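Tyrocidine synthase 2 (Brevibacillus parabrevis, PDB 6TA8) is a multidomain nonribosomal peptide synthetase, represented here by its condensation-family domain, a two-lobed fold of sheets and helices. Local coordinates at residues Glu414-Met426 with Ser435-Ile448. Residues are numbered along the deposited sequence; the frame is centred on the assembly and turned at random.
Sequences ESERVFLLDISAM and SVGYSRLQYEEKTI
Asp-422 and Gly-437 exchange two backbone hydrogen bonds, N to O at 3.0 Å and O to N at 2.6 Å, and Ser-424 and Ser-435 form the next hydrogen-bonded pair of this antiparallel hairpin. Between them Ile-423 and Val-436 make a non-hydrogen-bonded pair, their branched side chains side by side as suits a buried sheet face, CG1 to CG1 at 4.1 Å. On the same apolar side, Leu-421 reaches with CD2 to CD1 of Ile-448 (4.0 Å), joining the strand to helix 445-466. Leu-420, its CG swung anti to the backbone N (chi1 -170°), meets the edge of the Tyr-443 ring, CD2 lying 3.6 Å from CE2; tyrosine suits both neighbours, its hydroxyl being hydrogen-bonded to the carbonyl oxygen of Pro-237. Where the strands part, polar groups take over. Arg-417, bent at chi3, packs one flat guanidinium face on the Tyr-438 to Ser-439 peptide, leaving NH1 to hydrogen-bond OG1 of Thr-250, at the start of neighbouring strand 250-256. A water accepts from Ser-439 N and donates to Leu-420 O and Gln-442 OE1. Past its last backbone pair the hairpin thus continues through this water, which satisfies two peptide groups that direct pairing no longer serves.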
ATOM      1  N   GLU A 414     -13.669 -14.111   4.573  1.00 54.18           N
ATOM      2  CA  GLU A 414     -14.945 -13.720   3.991  1.00 52.72           C
ATOM      3  C   GLU A 414     -14.903 -12.351   3.324  1.00 48.91           C
ATOM      4  O   GLU A 414     -15.904 -11.945   2.724  1.00 52.39           O
ATOM      5  CB  GLU A 414     -16.038 -13.720   5.066  1.00 55.70           C
ATOM      6  CG  GLU A 414     -15.941 -14.872   6.054  1.00 57.49           C
ATOM      7  CD  GLU A 414     -16.381 -16.192   5.454  1.00 54.41           C
ATOM      8  OE1 GLU A 414     -17.395 -16.207   4.724  1.00 52.51           O
ATOM      9  OE2 GLU A 414     -15.711 -17.215   5.712  1.00 62.38           O
ATOM     10  N   SER A 415     -13.783 -11.638   3.414  1.00 48.33           N
ATOM     11  CA  SER A 415     -13.691 -10.303   2.838  1.00 52.89           C
ATOM     12  C   SER A 415     -13.786 -10.363   1.318  1.00 50.17           C
ATOM     13  O   SER A 415     -13.231 -11.260   0.678  1.00 52.21           O
ATOM     14  CB  SER A 415     -12.384  -9.630   3.256  1.00 49.28           C
ATOM     15  OG  SER A 415     -12.311  -8.305   2.764  1.00 55.45           O
ATOM     16  N   GLU A 416     -14.489  -9.392   0.741  1.00 54.47           N
ATOM     17  CA  GLU A 416     -14.745  -9.382  -0.691  1.00 53.34           C
ATOM     18  C   GLU A 416     -13.581  -8.756  -1.449  1.00 48.67           C
ATOM     19  O   GLU A 416     -12.991  -7.767  -1.009  1.00 48.90           O
ATOM     20  CB  GLU A 416     -16.033  -8.616  -0.994  1.00 49.35           C
ATOM     21  CG  GLU A 416     -17.283  -9.215  -0.362  1.00 54.47           C
ATOM     22  CD  GLU A 416     -17.471  -8.797   1.085  1.00 51.79           C
ATOM     23  OE1 GLU A 416     -16.629  -8.035   1.604  1.00 46.20           O
ATOM     24  OE2 GLU A 416     -18.465  -9.231   1.703  1.00 59.64           O
ATOM     25  N   ARG A 417     -13.254  -9.344  -2.597  1.00 49.11           N
ATOM     26  CA  ARG A 417     -12.226  -8.792  -3.466  1.00 50.40           C
ATOM     27  C   ARG A 417     -12.779  -7.596  -4.231  1.00 49.49           C
ATOM     28  O   ARG A 417     -13.931  -7.601  -4.672  1.00 52.16           O
ATOM     29  CB  ARG A 417     -11.721  -9.852  -4.446  1.00 48.02           C
ATOM     30  CG  ARG A 417     -10.865 -10.934  -3.811  1.00 51.46           C
ATOM     31  CD  ARG A 417     -10.448 -11.979  -4.834  1.00 49.69           C
ATOM     32  NE  ARG A 417      -9.914 -11.371  -6.049  1.00 43.73           N
ATOM     33  CZ  ARG A 417      -8.643 -11.017  -6.213  1.00 47.22           C
ATOM     34  NH1 ARG A 417      -7.768 -11.212  -5.236  1.00 45.15           N
ATOM     35  NH2 ARG A 417      -8.246 -10.470  -7.353  1.00 46.08           N
ATOM     36  N   VAL A 418     -11.949  -6.569  -4.384  1.00 46.05           N
ATOM     37  CA  VAL A 418     -12.350  -5.346  -5.065  1.00 49.11           C
ATOM     38  C   VAL A 418     -11.857  -5.317  -6.506  1.00 40.58           C
ATOM     39  O   VAL A 418     -12.592  -4.914  -7.408  1.00 46.14           O
ATOM     40  CB  VAL A 418     -11.850  -4.114  -4.280  1.00 53.29           C
ATOM     41  CG1 VAL A 418     -12.177  -2.830  -5.032  1.00 47.91           C
ATOM     42  CG2 VAL A 418     -12.461  -4.092  -2.887  1.00 49.57           C
ATOM     43  N   PHE A 419     -10.625  -5.756  -6.741  1.00 43.90           N
ATOM     44  CA  PHE A 419     -10.014  -5.723  -8.061  1.00 40.35           C
ATOM     45  C   PHE A 419      -9.874  -7.134  -8.614  1.00 45.48           C
ATOM     46  O   PHE A 419      -9.618  -8.084  -7.866  1.00 55.11           O
ATOM     47  CB  PHE A 419      -8.648  -5.038  -8.012  1.00 39.90           C
ATOM     48  CG  PHE A 419      -8.720  -3.582  -7.660  1.00 48.77           C
ATOM     49  CD1 PHE A 419      -9.134  -2.651  -8.598  1.00 43.76           C
ATOM     50  CD2 PHE A 419      -8.385  -3.144  -6.389  1.00 50.56           C
ATOM     51  CE1 PHE A 419      -9.208  -1.311  -8.278  1.00 47.10           C
ATOM     52  CE2 PHE A 419      -8.455  -1.804  -6.063  1.00 53.91           C
ATOM     53  CZ  PHE A 419      -8.868  -0.885  -7.009  1.00 56.17           C
ATOM     54  N   LEU A 420     -10.044  -7.259  -9.931  1.00 40.08           N
ATOM     55  CA  LEU A 420      -9.905  -8.557 -10.579  1.00 43.05           C
ATOM     56  C   LEU A 420      -8.470  -9.064 -10.521  1.00 44.89           C
ATOM     57  O   LEU A 420      -8.244 -10.276 -10.444  1.00 49.73           O
ATOM     58  CB  LEU A 420     -10.384  -8.464 -12.027  1.00 51.93           C
ATOM     59  CG  LEU A 420     -10.533  -9.766 -12.811  1.00 53.41           C
ATOM     60  CD1 LEU A 420     -11.934  -9.865 -13.383  1.00 54.49           C
ATOM     61  CD2 LEU A 420      -9.496  -9.826 -13.916  1.00 52.65           C
ATOM     62  N   LEU A 421      -7.494  -8.158 -10.555  1.00 47.53           N
ATOM     63  CA  LEU A 421      -6.085  -8.517 -10.477  1.00 42.36           C
ATOM     64  C   LEU A 421      -5.347  -7.458  -9.674  1.00 47.93           C
ATOM     65  O   LEU A 421      -5.451  -6.266  -9.977  1.00 46.85           O
ATOM     66  CB  LEU A 421      -5.460  -8.642 -11.872  1.00 42.64           C
ATOM     67  CG  LEU A 421      -5.928  -9.784 -12.774  1.00 49.77           C
ATOM     68  CD1 LEU A 421      -5.305  -9.653 -14.155  1.00 41.37           C
ATOM     69  CD2 LEU A 421      -5.598 -11.137 -12.157  1.00 46.08           C
ATOM     70  N   ASP A 422      -4.611  -7.891  -8.655  1.00 46.85           N
ATOM     71  CA  ASP A 422      -3.760  -7.010  -7.865  1.00 47.70           C
ATOM     72  C   ASP A 422      -2.307  -7.306  -8.206  1.00 45.08           C
ATOM     73  O   ASP A 422      -1.816  -8.408  -7.941  1.00 49.97           O
ATOM     74  CB  ASP A 422      -4.007  -7.190  -6.368  1.00 51.38           C
ATOM     75  CG  ASP A 422      -3.021  -6.408  -5.519  1.00 68.09           C
ATOM     76  OD1 ASP A 422      -2.882  -6.725  -4.319  1.00 73.01           O
ATOM     77  OD2 ASP A 422      -2.383  -5.473  -6.053  1.00 73.56           O
ATOM     78  N   ILE A 423      -1.627  -6.326  -8.789  1.00 44.81           N
ATOM     79  CA  ILE A 423      -0.245  -6.472  -9.227  1.00 44.31           C
ATOM     80  C   ILE A 423       0.613  -5.554  -8.368  1.00 47.03           C
ATOM     81  O   ILE A 423       0.488  -4.324  -8.435  1.00 50.74           O
ATOM     82  CB  ILE A 423      -0.083  -6.154 -10.719  1.00 36.05           C
ATOM     83  CG1 ILE A 423      -0.971  -7.080 -11.553  1.00 38.62           C
ATOM     84  CG2 ILE A 423       1.372  -6.282 -11.136  1.00 36.09           C
ATOM     85  CD1 ILE A 423      -0.895  -6.823 -13.039  1.00 47.44           C
ATOM     86  N   SER A 424       1.486  -6.147  -7.560  1.00 41.25           N
ATOM     87  CA  SER A 424       2.400  -5.411  -6.704  1.00 38.67           C
ATOM     88  C   SER A 424       3.820  -5.516  -7.246  1.00 40.15           C
ATOM     89  O   SER A 424       4.147  -6.410  -8.030  1.00 39.27           O
ATOM     90  CB  SER A 424       2.346  -5.932  -5.263  1.00 49.73           C
ATOM     91  OG  SER A 424       1.078  -5.684  -4.680  1.00 55.27           O
ATOM     92  N   ALA A 425       4.664  -4.581  -6.816  1.00 43.22           N
ATOM     93  CA  ALA A 425       6.045  -4.524  -7.281  1.00 46.30           C
ATOM     94  C   ALA A 425       6.918  -4.009  -6.149  1.00 47.11           C
ATOM     95  O   ALA A 425       6.684  -2.911  -5.636  1.00 58.86           O
ATOM     96  CB  ALA A 425       6.175  -3.628  -8.514  1.00 48.02           C
ATOM     97  N   MET A 426       7.917  -4.799  -5.764  1.00 52.73           N
ATOM     98  CA  MET A 426       8.834  -4.413  -4.704  1.00 49.60           C
ATOM     99  C   MET A 426      10.209  -4.982  -5.012  1.00 58.14           C
ATOM    100  O   MET A 426      10.338  -5.989  -5.715  1.00 58.97           O
ATOM    101  CB  MET A 426       8.352  -4.897  -3.331  1.00 62.66           C
ATOM    102  CG  MET A 426       8.361  -6.409  -3.166  1.00 61.07           C
ATOM    103  SD  MET A 426       7.808  -6.941  -1.534  1.00 87.97           S
ATOM    104  CE  MET A 426       8.982  -6.091  -0.481  1.00 70.06           C
ATOM    105  N   SER A 435       4.327  -9.623  -7.991  1.00 45.51           N
ATOM    106  CA  SER A 435       3.333 -10.561  -7.487  1.00 45.66           C
ATOM    107  C   SER A 435       1.967 -10.180  -8.035  1.00 47.60           C
ATOM    108  O   SER A 435       1.591  -9.005  -8.007  1.00 49.73           O
ATOM    109  CB  SER A 435       3.309 -10.572  -5.955  1.00 44.25           C
ATOM    110  OG  SER A 435       4.592 -10.864  -5.431  1.00 53.00           O
ATOM    111  N   VAL A 436       1.232 -11.172  -8.532  1.00 45.57           N
ATOM    112  CA  VAL A 436      -0.093 -10.968  -9.108  1.00 42.55           C
ATOM    113  C   VAL A 436      -1.100 -11.737  -8.264  1.00 45.70           C
ATOM    114  O   VAL A 436      -1.002 -12.964  -8.137  1.00 40.88           O
ATOM    115  CB  VAL A 436      -0.154 -11.419 -10.576  1.00 42.52           C
ATOM    116  CG1 VAL A 436      -1.513 -11.089 -11.176  1.00 37.07           C
ATOM    117  CG2 VAL A 436       0.964 -10.770 -11.379  1.00 48.95           C
ATOM    118  N   GLY A 437      -2.062 -11.018  -7.692  1.00 46.12           N
ATOM    119  CA  GLY A 437      -3.104 -11.625  -6.884  1.00 42.39           C
ATOM    120  C   GLY A 437      -4.369 -11.830  -7.699  1.00 44.28           C
ATOM    121  O   GLY A 437      -4.834 -10.917  -8.385  1.00 45.44           O
ATOM    122  N   TYR A 438      -4.918 -13.039  -7.612  1.00 45.44           N
ATOM    123  CA  TYR A 438      -6.109 -13.410  -8.361  1.00 41.06           C
ATOM    124  C   TYR A 438      -6.962 -14.346  -7.518  1.00 45.18           C
ATOM    125  O   TYR A 438      -6.535 -14.841  -6.472  1.00 47.47           O
ATOM    126  CB  TYR A 438      -5.745 -14.072  -9.698  1.00 43.70           C
ATOM    127  CG  TYR A 438      -5.081 -15.423  -9.546  1.00 41.05           C
ATOM    128  CD1 TYR A 438      -3.721 -15.525  -9.288  1.00 39.18           C
ATOM    129  CD2 TYR A 438      -5.815 -16.599  -9.656  1.00 50.36           C
ATOM    130  CE1 TYR A 438      -3.110 -16.756  -9.146  1.00 45.70           C
ATOM    131  CE2 TYR A 438      -5.214 -17.835  -9.514  1.00 48.70           C
ATOM    132  CZ  TYR A 438      -3.861 -17.908  -9.261  1.00 48.28           C
ATOM    133  OH  TYR A 438      -3.257 -19.136  -9.118  1.00 46.95           O
ATOM    134  N   SER A 439      -8.182 -14.588  -7.987  1.00 46.83           N
ATOM    135  CA  SER A 439      -9.089 -15.545  -7.366  1.00 47.10           C
ATOM    136  C   SER A 439      -9.116 -16.819  -8.198  1.00 46.45           C
ATOM    137  O   SER A 439      -9.228 -16.762  -9.427  1.00 43.46           O
ATOM    138  CB  SER A 439     -10.500 -14.966  -7.240  1.00 51.80           C
ATOM    139  OG  SER A 439     -11.400 -15.934  -6.725  1.00 47.47           O
ATOM    140  N   ARG A 440      -9.013 -17.968  -7.525  1.00 43.35           N
ATOM    141  CA  ARG A 440      -8.962 -19.237  -8.240  1.00 39.91           C
ATOM    142  C   ARG A 440     -10.301 -19.604  -8.866  1.00 46.01           C
ATOM    143  O   ARG A 440     -10.343 -20.481  -9.736  1.00 50.64           O
ATOM    144  CB  ARG A 440      -8.495 -20.354  -7.304  1.00 44.49           C
ATOM    145  CG  ARG A 440      -9.395 -20.588  -6.105  1.00 42.32           C
ATOM    146  CD  ARG A 440      -8.869 -21.726  -5.246  1.00 45.03           C
ATOM    147  NE  ARG A 440      -8.612 -22.924  -6.039  1.00 45.07           N
ATOM    148  CZ  ARG A 440      -9.505 -23.886  -6.253  1.00 44.20           C
ATOM    149  NH1 ARG A 440     -10.720 -23.793  -5.729  1.00 40.19           N
ATOM    150  NH2 ARG A 440      -9.185 -24.939  -6.991  1.00 34.61           N
ATOM    151  N   LEU A 441     -11.389 -18.959  -8.449  1.00 43.16           N
ATOM    152  CA  LEU A 441     -12.692 -19.196  -9.054  1.00 37.18           C
ATOM    153  C   LEU A 441     -12.887 -18.423 -10.351  1.00 45.34           C
ATOM    154  O   LEU A 441     -13.922 -18.593 -11.006  1.00 48.01           O
ATOM    155  CB  LEU A 441     -13.808 -18.841  -8.068  1.00 38.29           C
ATOM    156  CG  LEU A 441     -13.611 -19.215  -6.597  1.00 47.94           C
ATOM    157  CD1 LEU A 441     -14.875 -18.906  -5.813  1.00 51.08           C
ATOM    158  CD2 LEU A 441     -13.225 -20.680  -6.436  1.00 47.49           C
ATOM    159  N   GLN A 442     -11.927 -17.587 -10.734  1.00 51.06           N
ATOM    160  CA  GLN A 442     -11.981 -16.848 -11.987  1.00 48.04           C
ATOM    161  C   GLN A 442     -10.857 -17.194 -12.947  1.00 47.56           C
ATOM    162  O   GLN A 442     -11.052 -17.096 -14.161  1.00 52.41           O
ATOM    163  CB  GLN A 442     -11.949 -15.336 -11.720  1.00 42.53           C
ATOM    164  CG  GLN A 442     -13.247 -14.774 -11.180  1.00 44.27           C
ATOM    165  CD  GLN A 442     -13.114 -13.336 -10.724  1.00 46.36           C
ATOM    166  OE1 GLN A 442     -12.090 -12.943 -10.163  1.00 50.46           O
ATOM    167  NE2 GLN A 442     -14.150 -12.542 -10.963  1.00 43.36           N
ATOM    168  N   TYR A 443      -9.694 -17.598 -12.442  1.00 47.95           N
ATOM    169  CA  TYR A 443      -8.546 -17.918 -13.276  1.00 46.79           C
ATOM    170  C   TYR A 443      -7.892 -19.197 -12.795  1.00 48.96           C
ATOM    171  O   TYR A 443      -7.814 -19.451 -11.591  1.00 48.94           O
ATOM    172  CB  TYR A 443      -7.498 -16.808 -13.252  1.00 49.89           C
ATOM    173  CG  TYR A 443      -7.918 -15.584 -13.995  1.00 50.87           C
ATOM    174  CD1 TYR A 443      -7.894 -15.551 -15.382  1.00 54.89           C
ATOM    175  CD2 TYR A 443      -8.345 -14.459 -13.313  1.00 52.24           C
ATOM    176  CE1 TYR A 443      -8.283 -14.425 -16.064  1.00 50.40           C
ATOM    177  CE2 TYR A 443      -8.733 -13.334 -13.985  1.00 51.29           C
ATOM    178  CZ  TYR A 443      -8.701 -13.321 -15.357  1.00 52.50           C
ATOM    179  OH  TYR A 443      -9.097 -12.192 -16.011  1.00 51.18           O
ATOM    180  N   GLU A 444      -7.414 -19.990 -13.744  1.00 52.14           N
ATOM    181  CA  GLU A 444      -6.511 -21.082 -13.437  1.00 54.37           C
ATOM    182  C   GLU A 444      -5.084 -20.552 -13.419  1.00 50.26           C
ATOM    183  O   GLU A 444      -4.747 -19.608 -14.139  1.00 50.54           O
ATOM    184  CB  GLU A 444      -6.656 -22.212 -14.458  1.00 51.31           C
ATOM    185  CG  GLU A 444      -8.014 -22.896 -14.415  1.00 58.80           C
ATOM    186  CD  GLU A 444      -8.201 -23.910 -15.527  1.00 72.03           C
ATOM    187  OE1 GLU A 444      -7.790 -23.623 -16.670  1.00 77.19           O
ATOM    188  OE2 GLU A 444      -8.765 -24.992 -15.258  1.00 59.71           O
ATOM    189  N   GLU A 445      -4.247 -21.162 -12.576  1.00 49.70           N
ATOM    190  CA  GLU A 445      -2.880 -20.684 -12.400  1.00 51.94           C
ATOM    191  C   GLU A 445      -2.101 -20.650 -13.709  1.00 52.87           C
ATOM    192  O   GLU A 445      -1.113 -19.915 -13.812  1.00 50.03           O
ATOM    193  CB  GLU A 445      -2.142 -21.556 -11.382  1.00 50.17           C
ATOM    194  CG  GLU A 445      -0.960 -20.865 -10.725  1.00 52.21           C
ATOM    195  CD  GLU A 445      -0.010 -21.839 -10.058  1.00 64.27           C
ATOM    196  OE1 GLU A 445       0.743 -22.525 -10.780  1.00 75.92           O
ATOM    197  OE2 GLU A 445      -0.014 -21.914  -8.810  1.00 72.24           O
ATOM    198  N   LYS A 446      -2.528 -21.422 -14.708  1.00 54.23           N
ATOM    199  CA  LYS A 446      -1.852 -21.428 -15.999  1.00 51.11           C
ATOM    200  C   LYS A 446      -2.163 -20.165 -16.794  1.00 51.14           C
ATOM    201  O   LYS A 446      -1.292 -19.640 -17.496  1.00 49.53           O
ATOM    202  CB  LYS A 446      -2.249 -22.674 -16.795  1.00 49.38           C
ATOM    203  CG  LYS A 446      -1.471 -23.945 -16.444  1.00 59.17           C
ATOM    204  CD  LYS A 446      -1.715 -24.403 -15.009  1.00 62.32           C
ATOM    205  CE  LYS A 446      -3.197 -24.615 -14.730  1.00 57.21           C
ATOM    206  NZ  LYS A 446      -3.513 -24.477 -13.280  1.00 58.54           N
ATOM    207  N   THR A 447      -3.399 -19.669 -16.697  1.00 47.42           N
ATOM    208  CA  THR A 447      -3.752 -18.419 -17.362  1.00 49.08           C
ATOM    209  C   THR A 447      -3.023 -17.238 -16.733  1.00 52.50           C
ATOM    210  O   THR A 447      -2.608 -16.308 -17.435  1.00 54.51           O
ATOM    211  CB  THR A 447      -5.265 -18.204 -17.307  1.00 55.03           C
ATOM    212  OG1 THR A 447      -5.931 -19.355 -17.839  1.00 55.94           O
ATOM    213  CG2 THR A 447      -5.665 -16.974 -18.112  1.00 49.55           C
ATOM    214  N   ILE A 448      -2.854 -17.258 -15.410  1.00 52.09           N
ATOM    215  CA  ILE A 448      -2.128 -16.185 -14.740  1.00 49.51           C
ATOM    216  C   ILE A 448      -0.637 -16.288 -15.031  1.00 48.17           C
ATOM    217  O   ILE A 448       0.047 -15.272 -15.205  1.00 58.18           O
ATOM    218  CB  ILE A 448      -2.418 -16.211 -13.229  1.00 48.20           C
ATOM    219  CG1 ILE A 448      -3.916 -16.029 -12.976  1.00 48.23           C
ATOM    220  CG2 ILE A 448      -1.623 -15.130 -12.511  1.00 45.92           C
ATOM    221  CD1 ILE A 448      -4.480 -14.754 -13.562  1.00 45.83           C
TER
HETATM  222  O   HOH W   1      -9.474 -13.054  -9.658  1.00 43.95           O